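Local coordinates for protein dicer Related Helicase (Caenorhabditis elegans, PDB 6M6Q) that probably hydrolyses ATP and binds RNA as a helicase of the RIG-I-like receptor subfamily, this chain being its N-terminal domain, at residues Lys201-Asn206 with Ile294-Asn299; Arg30-Lys35 with Met268-Ile273; Ser152-Leu157 with Thr166-Phe171. One frame throughout, in Å; residues are numbered along the deposited sequence.

Contact 1: residues Lys201-Asn206 with Ile294-Asn299; sequences KHLKSN and IDAMKN
The imidazole of His202 overlaps the side-chain amide of Asn299, and the two flat groups lie stacked with only 22° between their planes. They approach from opposite directions, one from the last full turn of helix 196-204, the other from the loop that follows helix 288-295. A chi1 of -77° sets His202 CG beside its backbone N and opposite the carbonyl carbon, which brings the ring over the amide. The amide nitrogen does most of the touching: Asn299 ND2 lies 3.3 Å from His202 CE1, over one face of the ring and displaced toward its rim. On the opposite face the ammonium of Lys201, the preceding residue, also sits near the rim, so the imidazole has a nitrogen group on each face. The close approach of the ND1 and ND2 nitrogens is not a hydrogen bond, because its angle is poor. Asn299 ND2 instead donates to Asp295 O at 3.1 Å with an N-H...O angle of 155°, a bond back to the helix end that helps hold the amide's rotation. His202 ND1 meanwhile has a weak hydrogen bond to the carbonyl of Ile198, one turn earlier in its helix.

Beside the stack the contact turns apolar. The backbones come nearest at His202 and Ala296, whose CB atoms are 3.7 Å apart. The methyl of Ala296 also meets Leu203 CG at 3.9 Å, and Ile199 touches it from the same helix. Asp295 serves twice, since its carboxylate pairs with Lys298 (NZ to OD1 3.4 Å) while its carbonyl holds Asn299.

The example illustrates how polar side chains can join a helix end to the loop after another helix without bonding to each other: His202 ND1 and Asn299 ND2 each bond to a carbonyl of their own side, the former weakly, and the union rests on the stack and on Ala296 packed against His202 CB and Leu203.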
# COMPACT_ATOMS: atom_id res chain seq x y z
N LYS B 201 -9.87 17.71 15.97
CA LYS B 201 -10.33 17.94 17.38
C LYS B 201 -9.13 18.32 18.26
O LYS B 201 -9.25 19.29 19.04
CB LYS B 201 -11.04 16.69 17.91
CG LYS B 201 -11.40 16.71 19.40
CD LYS B 201 -12.32 15.56 19.85
CE LYS B 201 -11.71 14.17 19.70
NZ LYS B 201 -10.51 13.96 20.56
N HIS B 202 -8.01 17.58 18.15
CA HIS B 202 -6.81 17.76 19.02
C HIS B 202 -6.06 19.03 18.64
O HIS B 202 -5.50 19.67 19.56
CB HIS B 202 -5.91 16.52 18.98
CG HIS B 202 -6.41 15.38 19.80
ND1 HIS B 202 -6.71 14.15 19.24
CD2 HIS B 202 -6.71 15.28 21.11
CE1 HIS B 202 -7.14 13.33 20.18
NE2 HIS B 202 -7.13 13.99 21.34
N LEU B 203 -6.03 19.38 17.35
CA LEU B 203 -5.33 20.61 16.88
C LEU B 203 -6.12 21.83 17.35
O LEU B 203 -5.49 22.86 17.66
CB LEU B 203 -5.19 20.59 15.35
CG LEU B 203 -4.11 19.66 14.78
CD1 LEU B 203 -4.22 19.59 13.26
CD2 LEU B 203 -2.69 20.07 15.20
N LYS B 204 -7.45 21.71 17.43
CA LYS B 204 -8.36 22.78 17.90
C LYS B 204 -8.12 23.04 19.39
O LYS B 204 -8.40 24.15 19.83
CB LYS B 204 -9.82 22.40 17.64
CG LYS B 204 -10.76 23.57 17.42
CD LYS B 204 -12.08 23.16 16.84
CE LYS B 204 -13.04 24.33 16.70
NZ LYS B 204 -14.38 23.87 16.28
N SER B 205 -7.60 22.05 20.12
CA SER B 205 -7.34 22.10 21.59
C SER B 205 -5.88 22.43 21.87
O SER B 205 -5.51 22.51 23.05
CB SER B 205 -7.72 20.79 22.25
OG SER B 205 -9.09 20.49 22.04
N ASN B 206 -5.06 22.59 20.82
CA ASN B 206 -3.61 22.93 20.91
C ASN B 206 -3.45 24.46 20.93
O ASN B 206 -3.84 25.15 19.98
CB ASN B 206 -2.84 22.28 19.75
CG ASN B 206 -1.34 22.19 19.96
OD1 ASN B 206 -0.77 22.90 20.79
ND2 ASN B 206 -0.68 21.33 19.21
N ILE B 294 1.66 15.45 15.17
CA ILE B 294 2.15 14.20 15.84
C ILE B 294 1.40 14.04 17.17
O ILE B 294 0.97 12.90 17.47
CB ILE B 294 3.68 14.24 16.05
CG1 ILE B 294 4.43 14.24 14.72
CG2 ILE B 294 4.14 13.11 16.96
CD1 ILE B 294 5.92 14.39 14.88
N ASP B 295 1.21 15.14 17.91
CA ASP B 295 0.52 15.14 19.22
C ASP B 295 -0.99 14.97 19.00
O ASP B 295 -1.67 14.58 19.95
CB ASP B 295 0.87 16.40 20.04
CG ASP B 295 2.28 16.37 20.62
OD1 ASP B 295 2.69 15.29 21.12
OD2 ASP B 295 2.98 17.43 20.56
N ALA B 296 -1.48 15.24 17.79
CA ALA B 296 -2.90 15.11 17.39
C ALA B 296 -3.17 13.71 16.81
O ALA B 296 -4.36 13.39 16.53
CB ALA B 296 -3.25 16.20 16.40
N MET B 297 -2.13 12.90 16.63
CA MET B 297 -2.23 11.56 15.99
C MET B 297 -1.77 10.43 16.95
O MET B 297 -2.11 9.27 16.67
CB MET B 297 -1.39 11.51 14.72
CG MET B 297 -2.01 12.26 13.57
SD MET B 297 -0.90 12.37 12.17
CE MET B 297 -0.97 10.67 11.59
N LYS B 298 -1.11 10.75 18.06
CA LYS B 298 -0.54 9.74 18.99
C LYS B 298 -1.63 9.15 19.91
O LYS B 298 -1.33 8.15 20.58
CB LYS B 298 0.60 10.36 19.80
CG LYS B 298 0.21 11.54 20.66
CD LYS B 298 1.18 11.79 21.81
CE LYS B 298 0.78 12.97 22.67
NZ LYS B 298 1.80 13.25 23.72
N ASN B 299 -2.87 9.66 19.88
CA ASN B 299 -3.88 9.44 20.95
C ASN B 299 -4.72 8.19 20.70
O ASN B 299 -5.19 7.61 21.69
CB ASN B 299 -4.84 10.62 21.09
CG ASN B 299 -4.11 11.93 21.13
OD1 ASN B 299 -3.66 12.37 22.18
ND2 ASN B 299 -3.94 12.53 19.97

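Contact 2: residues Arg30-Lys35 with Met268-Ile273; sequences RLLKWK and MFLAII
The backbone oxygen of Leu270 is hydrogen-bonded to the hydroxyl of Tyr28, which ties helix 262-271 to the short helix just ahead of Arg30-Lys35, while the Leu270 side chain points at Leu31 and Leu32. Leucine side chains here pack the start of helix 33-42 against helix 262-271 in the buried middle of an all-helical domain. The two methyls of Leu270 divide the work. CD1 rests 3.8 Å from Leu31 CB, and CD2 meets Leu32 CD2, also at 3.8 Å, with the Leu32 and Leu270 side chains crossing at about a right angle. The fork is delivered by a first torsion that sets CG of Leu270 opposite its own nitrogen (chi1 -169°).

The two methyls of Leu31 lie against the face of the other helix. Its CD1 lies 3.9 Å from Leu270 N, and its CD2 touches Phe269 CB at 4.0 Å; the phenyl ring beyond leads away, toward Phe293. All four touching residues are buried, and their side chains meet methyl to methyl only between Leu32 and Leu270.

Among the surrounding helices, 146-152 borders both sides, with Leu148 and Ser152 against Leu32 and Tyr151 against Leu270, whereas helix 210-221 packs on Met268 and Ala271.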
# COMPACT_ATOMS: atom_id res chain seq x y z
N ARG B 30 -2.35 13.66 -5.58
CA ARG B 30 -3.16 12.47 -5.17
C ARG B 30 -3.88 12.71 -3.84
O ARG B 30 -4.72 11.89 -3.51
CB ARG B 30 -2.28 11.21 -5.10
CG ARG B 30 -1.91 10.67 -6.47
CD ARG B 30 -1.34 9.28 -6.43
NE ARG B 30 -0.07 9.19 -5.71
CZ ARG B 30 1.14 9.17 -6.28
NH1 ARG B 30 1.28 9.28 -7.59
NH2 ARG B 30 2.22 9.02 -5.52
N LEU B 31 -3.65 13.85 -3.17
CA LEU B 31 -4.50 14.29 -2.01
C LEU B 31 -5.85 14.82 -2.55
O LEU B 31 -6.82 14.87 -1.75
CB LEU B 31 -3.75 15.34 -1.18
CG LEU B 31 -2.46 14.85 -0.50
CD1 LEU B 31 -1.59 16.01 -0.06
CD2 LEU B 31 -2.77 13.97 0.69
N LEU B 32 -5.95 15.05 -3.87
CA LEU B 32 -7.22 15.44 -4.58
C LEU B 32 -7.82 14.25 -5.34
O LEU B 32 -8.70 14.48 -6.18
CB LEU B 32 -6.93 16.57 -5.59
CG LEU B 32 -6.70 17.96 -5.02
CD1 LEU B 32 -6.06 18.86 -6.07
CD2 LEU B 32 -7.99 18.56 -4.52
N LYS B 33 -7.35 13.03 -5.11
CA LYS B 33 -7.77 11.83 -5.89
C LYS B 33 -9.30 11.62 -5.77
O LYS B 33 -9.88 11.16 -6.74
CB LYS B 33 -6.98 10.60 -5.46
CG LYS B 33 -7.33 9.97 -4.12
CD LYS B 33 -6.62 8.65 -3.92
CE LYS B 33 -7.36 7.69 -3.04
NZ LYS B 33 -6.46 6.66 -2.49
N TRP B 34 -9.92 11.94 -4.63
CA TRP B 34 -11.39 11.73 -4.42
C TRP B 34 -12.16 12.82 -5.16
O TRP B 34 -13.26 12.49 -5.71
CB TRP B 34 -11.76 11.67 -2.94
CG TRP B 34 -11.21 10.46 -2.23
CD1 TRP B 34 -10.45 10.45 -1.10
CD2 TRP B 34 -11.34 9.08 -2.64
NE1 TRP B 34 -10.11 9.17 -0.76
CE2 TRP B 34 -10.63 8.31 -1.70
CE3 TRP B 34 -11.99 8.43 -3.69
CZ2 TRP B 34 -10.57 6.92 -1.78
CZ3 TRP B 34 -11.91 7.06 -3.78
CH2 TRP B 34 -11.20 6.31 -2.84
N LYS B 35 -11.60 14.03 -5.24
CA LYS B 35 -12.19 15.17 -5.98
C LYS B 35 -12.03 14.91 -7.47
O LYS B 35 -12.96 15.26 -8.22
CB LYS B 35 -11.56 16.50 -5.55
CG LYS B 35 -12.05 17.74 -6.30
CD LYS B 35 -13.56 17.95 -6.23
CE LYS B 35 -14.06 19.16 -6.99
NZ LYS B 35 -15.53 19.05 -7.21
N MET B 268 -7.05 18.06 4.55
CA MET B 268 -6.26 18.61 5.70
C MET B 268 -4.76 18.61 5.34
O MET B 268 -4.11 19.65 5.55
CB MET B 268 -6.45 17.80 6.98
CG MET B 268 -7.73 18.08 7.68
SD MET B 268 -7.84 17.13 9.19
CE MET B 268 -7.13 18.28 10.36
N PHE B 269 -4.23 17.50 4.85
CA PHE B 269 -2.80 17.37 4.43
C PHE B 269 -2.53 18.27 3.22
O PHE B 269 -1.45 18.83 3.16
CB PHE B 269 -2.45 15.91 4.15
CG PHE B 269 -2.28 15.09 5.39
CD1 PHE B 269 -3.38 14.49 6.00
CD2 PHE B 269 -1.04 14.97 6.01
CE1 PHE B 269 -3.23 13.76 7.17
CE2 PHE B 269 -0.90 14.26 7.18
CZ PHE B 269 -2.00 13.64 7.76
N LEU B 270 -3.53 18.44 2.34
CA LEU B 270 -3.46 19.35 1.17
C LEU B 270 -3.28 20.78 1.68
O LEU B 270 -2.42 21.47 1.16
CB LEU B 270 -4.74 19.21 0.34
CG LEU B 270 -4.74 19.87 -1.04
CD1 LEU B 270 -3.92 19.08 -2.02
CD2 LEU B 270 -6.15 20.01 -1.59
N ALA B 271 -4.04 21.17 2.69
CA ALA B 271 -4.17 22.57 3.18
C ALA B 271 -2.89 23.00 3.90
O ALA B 271 -2.70 24.20 4.04
CB ALA B 271 -5.36 22.68 4.09
N ILE B 272 -2.06 22.05 4.37
CA ILE B 272 -0.83 22.27 5.21
C ILE B 272 0.08 23.33 4.59
O ILE B 272 0.74 24.05 5.35
CB ILE B 272 -0.09 20.93 5.40
CG1 ILE B 272 -0.75 20.09 6.50
CG2 ILE B 272 1.41 21.13 5.66
CD1 ILE B 272 -0.15 18.72 6.68
N ILE B 273 0.14 23.40 3.26
CA ILE B 273 1.07 24.27 2.50
C ILE B 273 0.77 25.75 2.80
O ILE B 273 1.67 26.58 2.63
CB ILE B 273 1.02 23.95 0.98
CG1 ILE B 273 2.30 24.40 0.27
CG2 ILE B 273 -0.23 24.52 0.33
CD1 ILE B 273 3.55 23.69 0.75

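Contact 3: residues Ser152-Leu157 with Thr166-Phe171; sequences SHWEDL and TFKNKF
With a positive phi of 62° Trp154 completes the Schellman motif that closes helix 146-152, and a chi1 of -57°, which places CG beside the backbone nitrogen, sends the indole across to helix 162-171. The same residue opens a type II beta turn that runs to Leu157 and is closed by a weak backbone bond. A helix terminus and a turn therefore share one residue, and that residue projects the large side chain.

The six-membered part of the indole makes the contact, through its edge and not its face. Lys168 comes to this edge with its aliphatic chain, which is extended beyond CG, and CE lies 3.7 Å from Trp154 CZ3 near the ring plane. The methylene thus touches the aromatic rim, with the ammonium only slightly farther (Lys168 NZ 3.8 Å from Trp154 CZ3).

Phe167, one residue earlier, holds the second position along the rim. Its ring also meets the indole near the indole's plane, but more loosely, and one face of that phenyl carries Phe171 from the next turn of its own helix. Tyr28 adds an edge-to-face partner to Trp154, and Leu18 and Ile273 also touch the indole, which thereby meets residues of the N-terminal region and of the segment after helix 262-271. The Phe167 approach is made by CD1, which lies 4.5 Å from Trp154 CZ2.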
# COMPACT_ATOMS: atom_id res chain seq x y z
N SER B 152 -3.11 22.80 -6.74
CA SER B 152 -2.45 21.47 -6.81
C SER B 152 -0.97 21.63 -7.22
O SER B 152 -0.19 20.66 -7.02
CB SER B 152 -3.20 20.54 -7.74
OG SER B 152 -2.85 20.77 -9.10
N HIS B 153 -0.61 22.81 -7.74
CA HIS B 153 0.74 23.14 -8.28
C HIS B 153 1.43 24.25 -7.45
O HIS B 153 2.54 24.66 -7.84
CB HIS B 153 0.61 23.56 -9.74
CG HIS B 153 0.42 22.43 -10.69
ND1 HIS B 153 1.43 21.55 -10.99
CD2 HIS B 153 -0.63 22.09 -11.47
CE1 HIS B 153 0.99 20.69 -11.89
NE2 HIS B 153 -0.25 21.01 -12.21
N TRP B 154 0.80 24.74 -6.37
CA TRP B 154 1.32 25.85 -5.50
C TRP B 154 1.49 27.15 -6.32
O TRP B 154 2.58 27.80 -6.23
CB TRP B 154 2.67 25.46 -4.84
CG TRP B 154 2.68 24.22 -4.00
CD1 TRP B 154 1.61 23.47 -3.59
CD2 TRP B 154 3.84 23.61 -3.40
NE1 TRP B 154 2.03 22.43 -2.79
CE2 TRP B 154 3.40 22.50 -2.66
CE3 TRP B 154 5.21 23.89 -3.44
CZ2 TRP B 154 4.28 21.67 -1.96
CZ3 TRP B 154 6.08 23.07 -2.75
CH2 TRP B 154 5.62 21.99 -2.01
N GLU B 155 0.46 27.56 -7.06
CA GLU B 155 0.42 28.83 -7.83
C GLU B 155 0.50 30.03 -6.87
O GLU B 155 -0.23 30.02 -5.86
CB GLU B 155 -0.85 28.88 -8.67
CG GLU B 155 -0.85 29.95 -9.73
CD GLU B 155 -2.08 29.91 -10.60
OE1 GLU B 155 -3.20 29.93 -10.04
OE2 GLU B 155 -1.93 29.85 -11.84
N ASP B 156 1.34 31.01 -7.21
CA ASP B 156 1.51 32.33 -6.53
C ASP B 156 2.03 32.10 -5.10
O ASP B 156 1.86 33.01 -4.27
CB ASP B 156 0.22 33.16 -6.53
CG ASP B 156 -0.36 33.45 -7.91
OD1 ASP B 156 0.43 33.48 -8.89
OD2 ASP B 156 -1.59 33.65 -7.99
N LEU B 157 2.71 30.99 -4.84
CA LEU B 157 3.32 30.70 -3.51
C LEU B 157 4.65 31.44 -3.42
O LEU B 157 5.42 31.46 -4.39
CB LEU B 157 3.49 29.17 -3.35
CG LEU B 157 4.03 28.70 -1.99
CD1 LEU B 157 2.90 28.50 -0.98
CD2 LEU B 157 4.82 27.41 -2.14
N THR B 166 9.54 22.04 5.13
CA THR B 166 9.20 21.07 6.21
C THR B 166 8.36 19.92 5.62
O THR B 166 8.70 18.77 5.85
CB THR B 166 8.46 21.75 7.38
OG1 THR B 166 9.10 22.99 7.68
CG2 THR B 166 8.41 20.88 8.62
N PHE B 167 7.34 20.25 4.83
CA PHE B 167 6.42 19.32 4.13
C PHE B 167 7.22 18.33 3.29
O PHE B 167 7.04 17.11 3.45
CB PHE B 167 5.44 20.11 3.27
CG PHE B 167 4.32 19.33 2.66
CD1 PHE B 167 4.46 18.74 1.41
CD2 PHE B 167 3.08 19.28 3.28
CE1 PHE B 167 3.38 18.10 0.82
CE2 PHE B 167 2.01 18.64 2.68
CZ PHE B 167 2.17 18.04 1.46
N LYS B 168 8.11 18.83 2.43
CA LYS B 168 8.96 18.00 1.53
C LYS B 168 9.85 17.07 2.36
O LYS B 168 10.04 15.93 1.95
CB LYS B 168 9.83 18.87 0.62
CG LYS B 168 9.11 19.42 -0.60
CD LYS B 168 9.92 20.45 -1.39
CE LYS B 168 9.17 21.01 -2.58
NZ LYS B 168 9.77 22.28 -3.05
N ASN B 169 10.33 17.56 3.51
CA ASN B 169 11.35 16.89 4.35
C ASN B 169 10.70 15.78 5.19
O ASN B 169 11.30 14.71 5.30
CB ASN B 169 12.09 17.87 5.25
CG ASN B 169 13.20 18.64 4.54
OD1 ASN B 169 13.73 19.60 5.10
ND2 ASN B 169 13.54 18.25 3.32
N LYS B 170 9.52 16.01 5.75
CA LYS B 170 8.94 15.06 6.75
C LYS B 170 7.96 14.09 6.07
O LYS B 170 7.76 13.01 6.64
CB LYS B 170 8.26 15.81 7.90
CG LYS B 170 9.13 16.86 8.57
CD LYS B 170 9.53 16.52 9.98
CE LYS B 170 10.97 16.85 10.29
NZ LYS B 170 11.53 15.92 11.29
N PHE B 171 7.38 14.44 4.92
CA PHE B 171 6.27 13.66 4.29
C PHE B 171 6.77 12.84 3.10
O PHE B 171 5.99 12.05 2.56
CB PHE B 171 5.14 14.59 3.87
CG PHE B 171 4.26 15.08 4.98
CD1 PHE B 171 3.61 14.20 5.83
CD2 PHE B 171 4.00 16.43 5.12
CE1 PHE B 171 2.76 14.67 6.82
CE2 PHE B 171 3.15 16.89 6.11
CZ PHE B 171 2.53 16.01 6.96

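How the contacts relate
The three contacts belong to one all-helical N-terminal domain, with contact 2 near its middle, about 5 Å from the centre of the chain. Contact 3 lies about 11 Å from contact 2, centre to centre, and the two touch: Ile272 packs on Phe167, and Ile273 on Trp154. Contact 1 is more peripheral, centre to centre about 19 Å from contact 2 and about 22 Å from contact 3. Along the chain, contact 3 is nested inside the loop closed by contact 2 and ends before contact 1 opens, whereas contacts 1 and 2 alternate. Contact 2 links the N-terminal part to helix 262-271, and contact 1 links helix 196-204 to the end of helix 288-295, the next helix along.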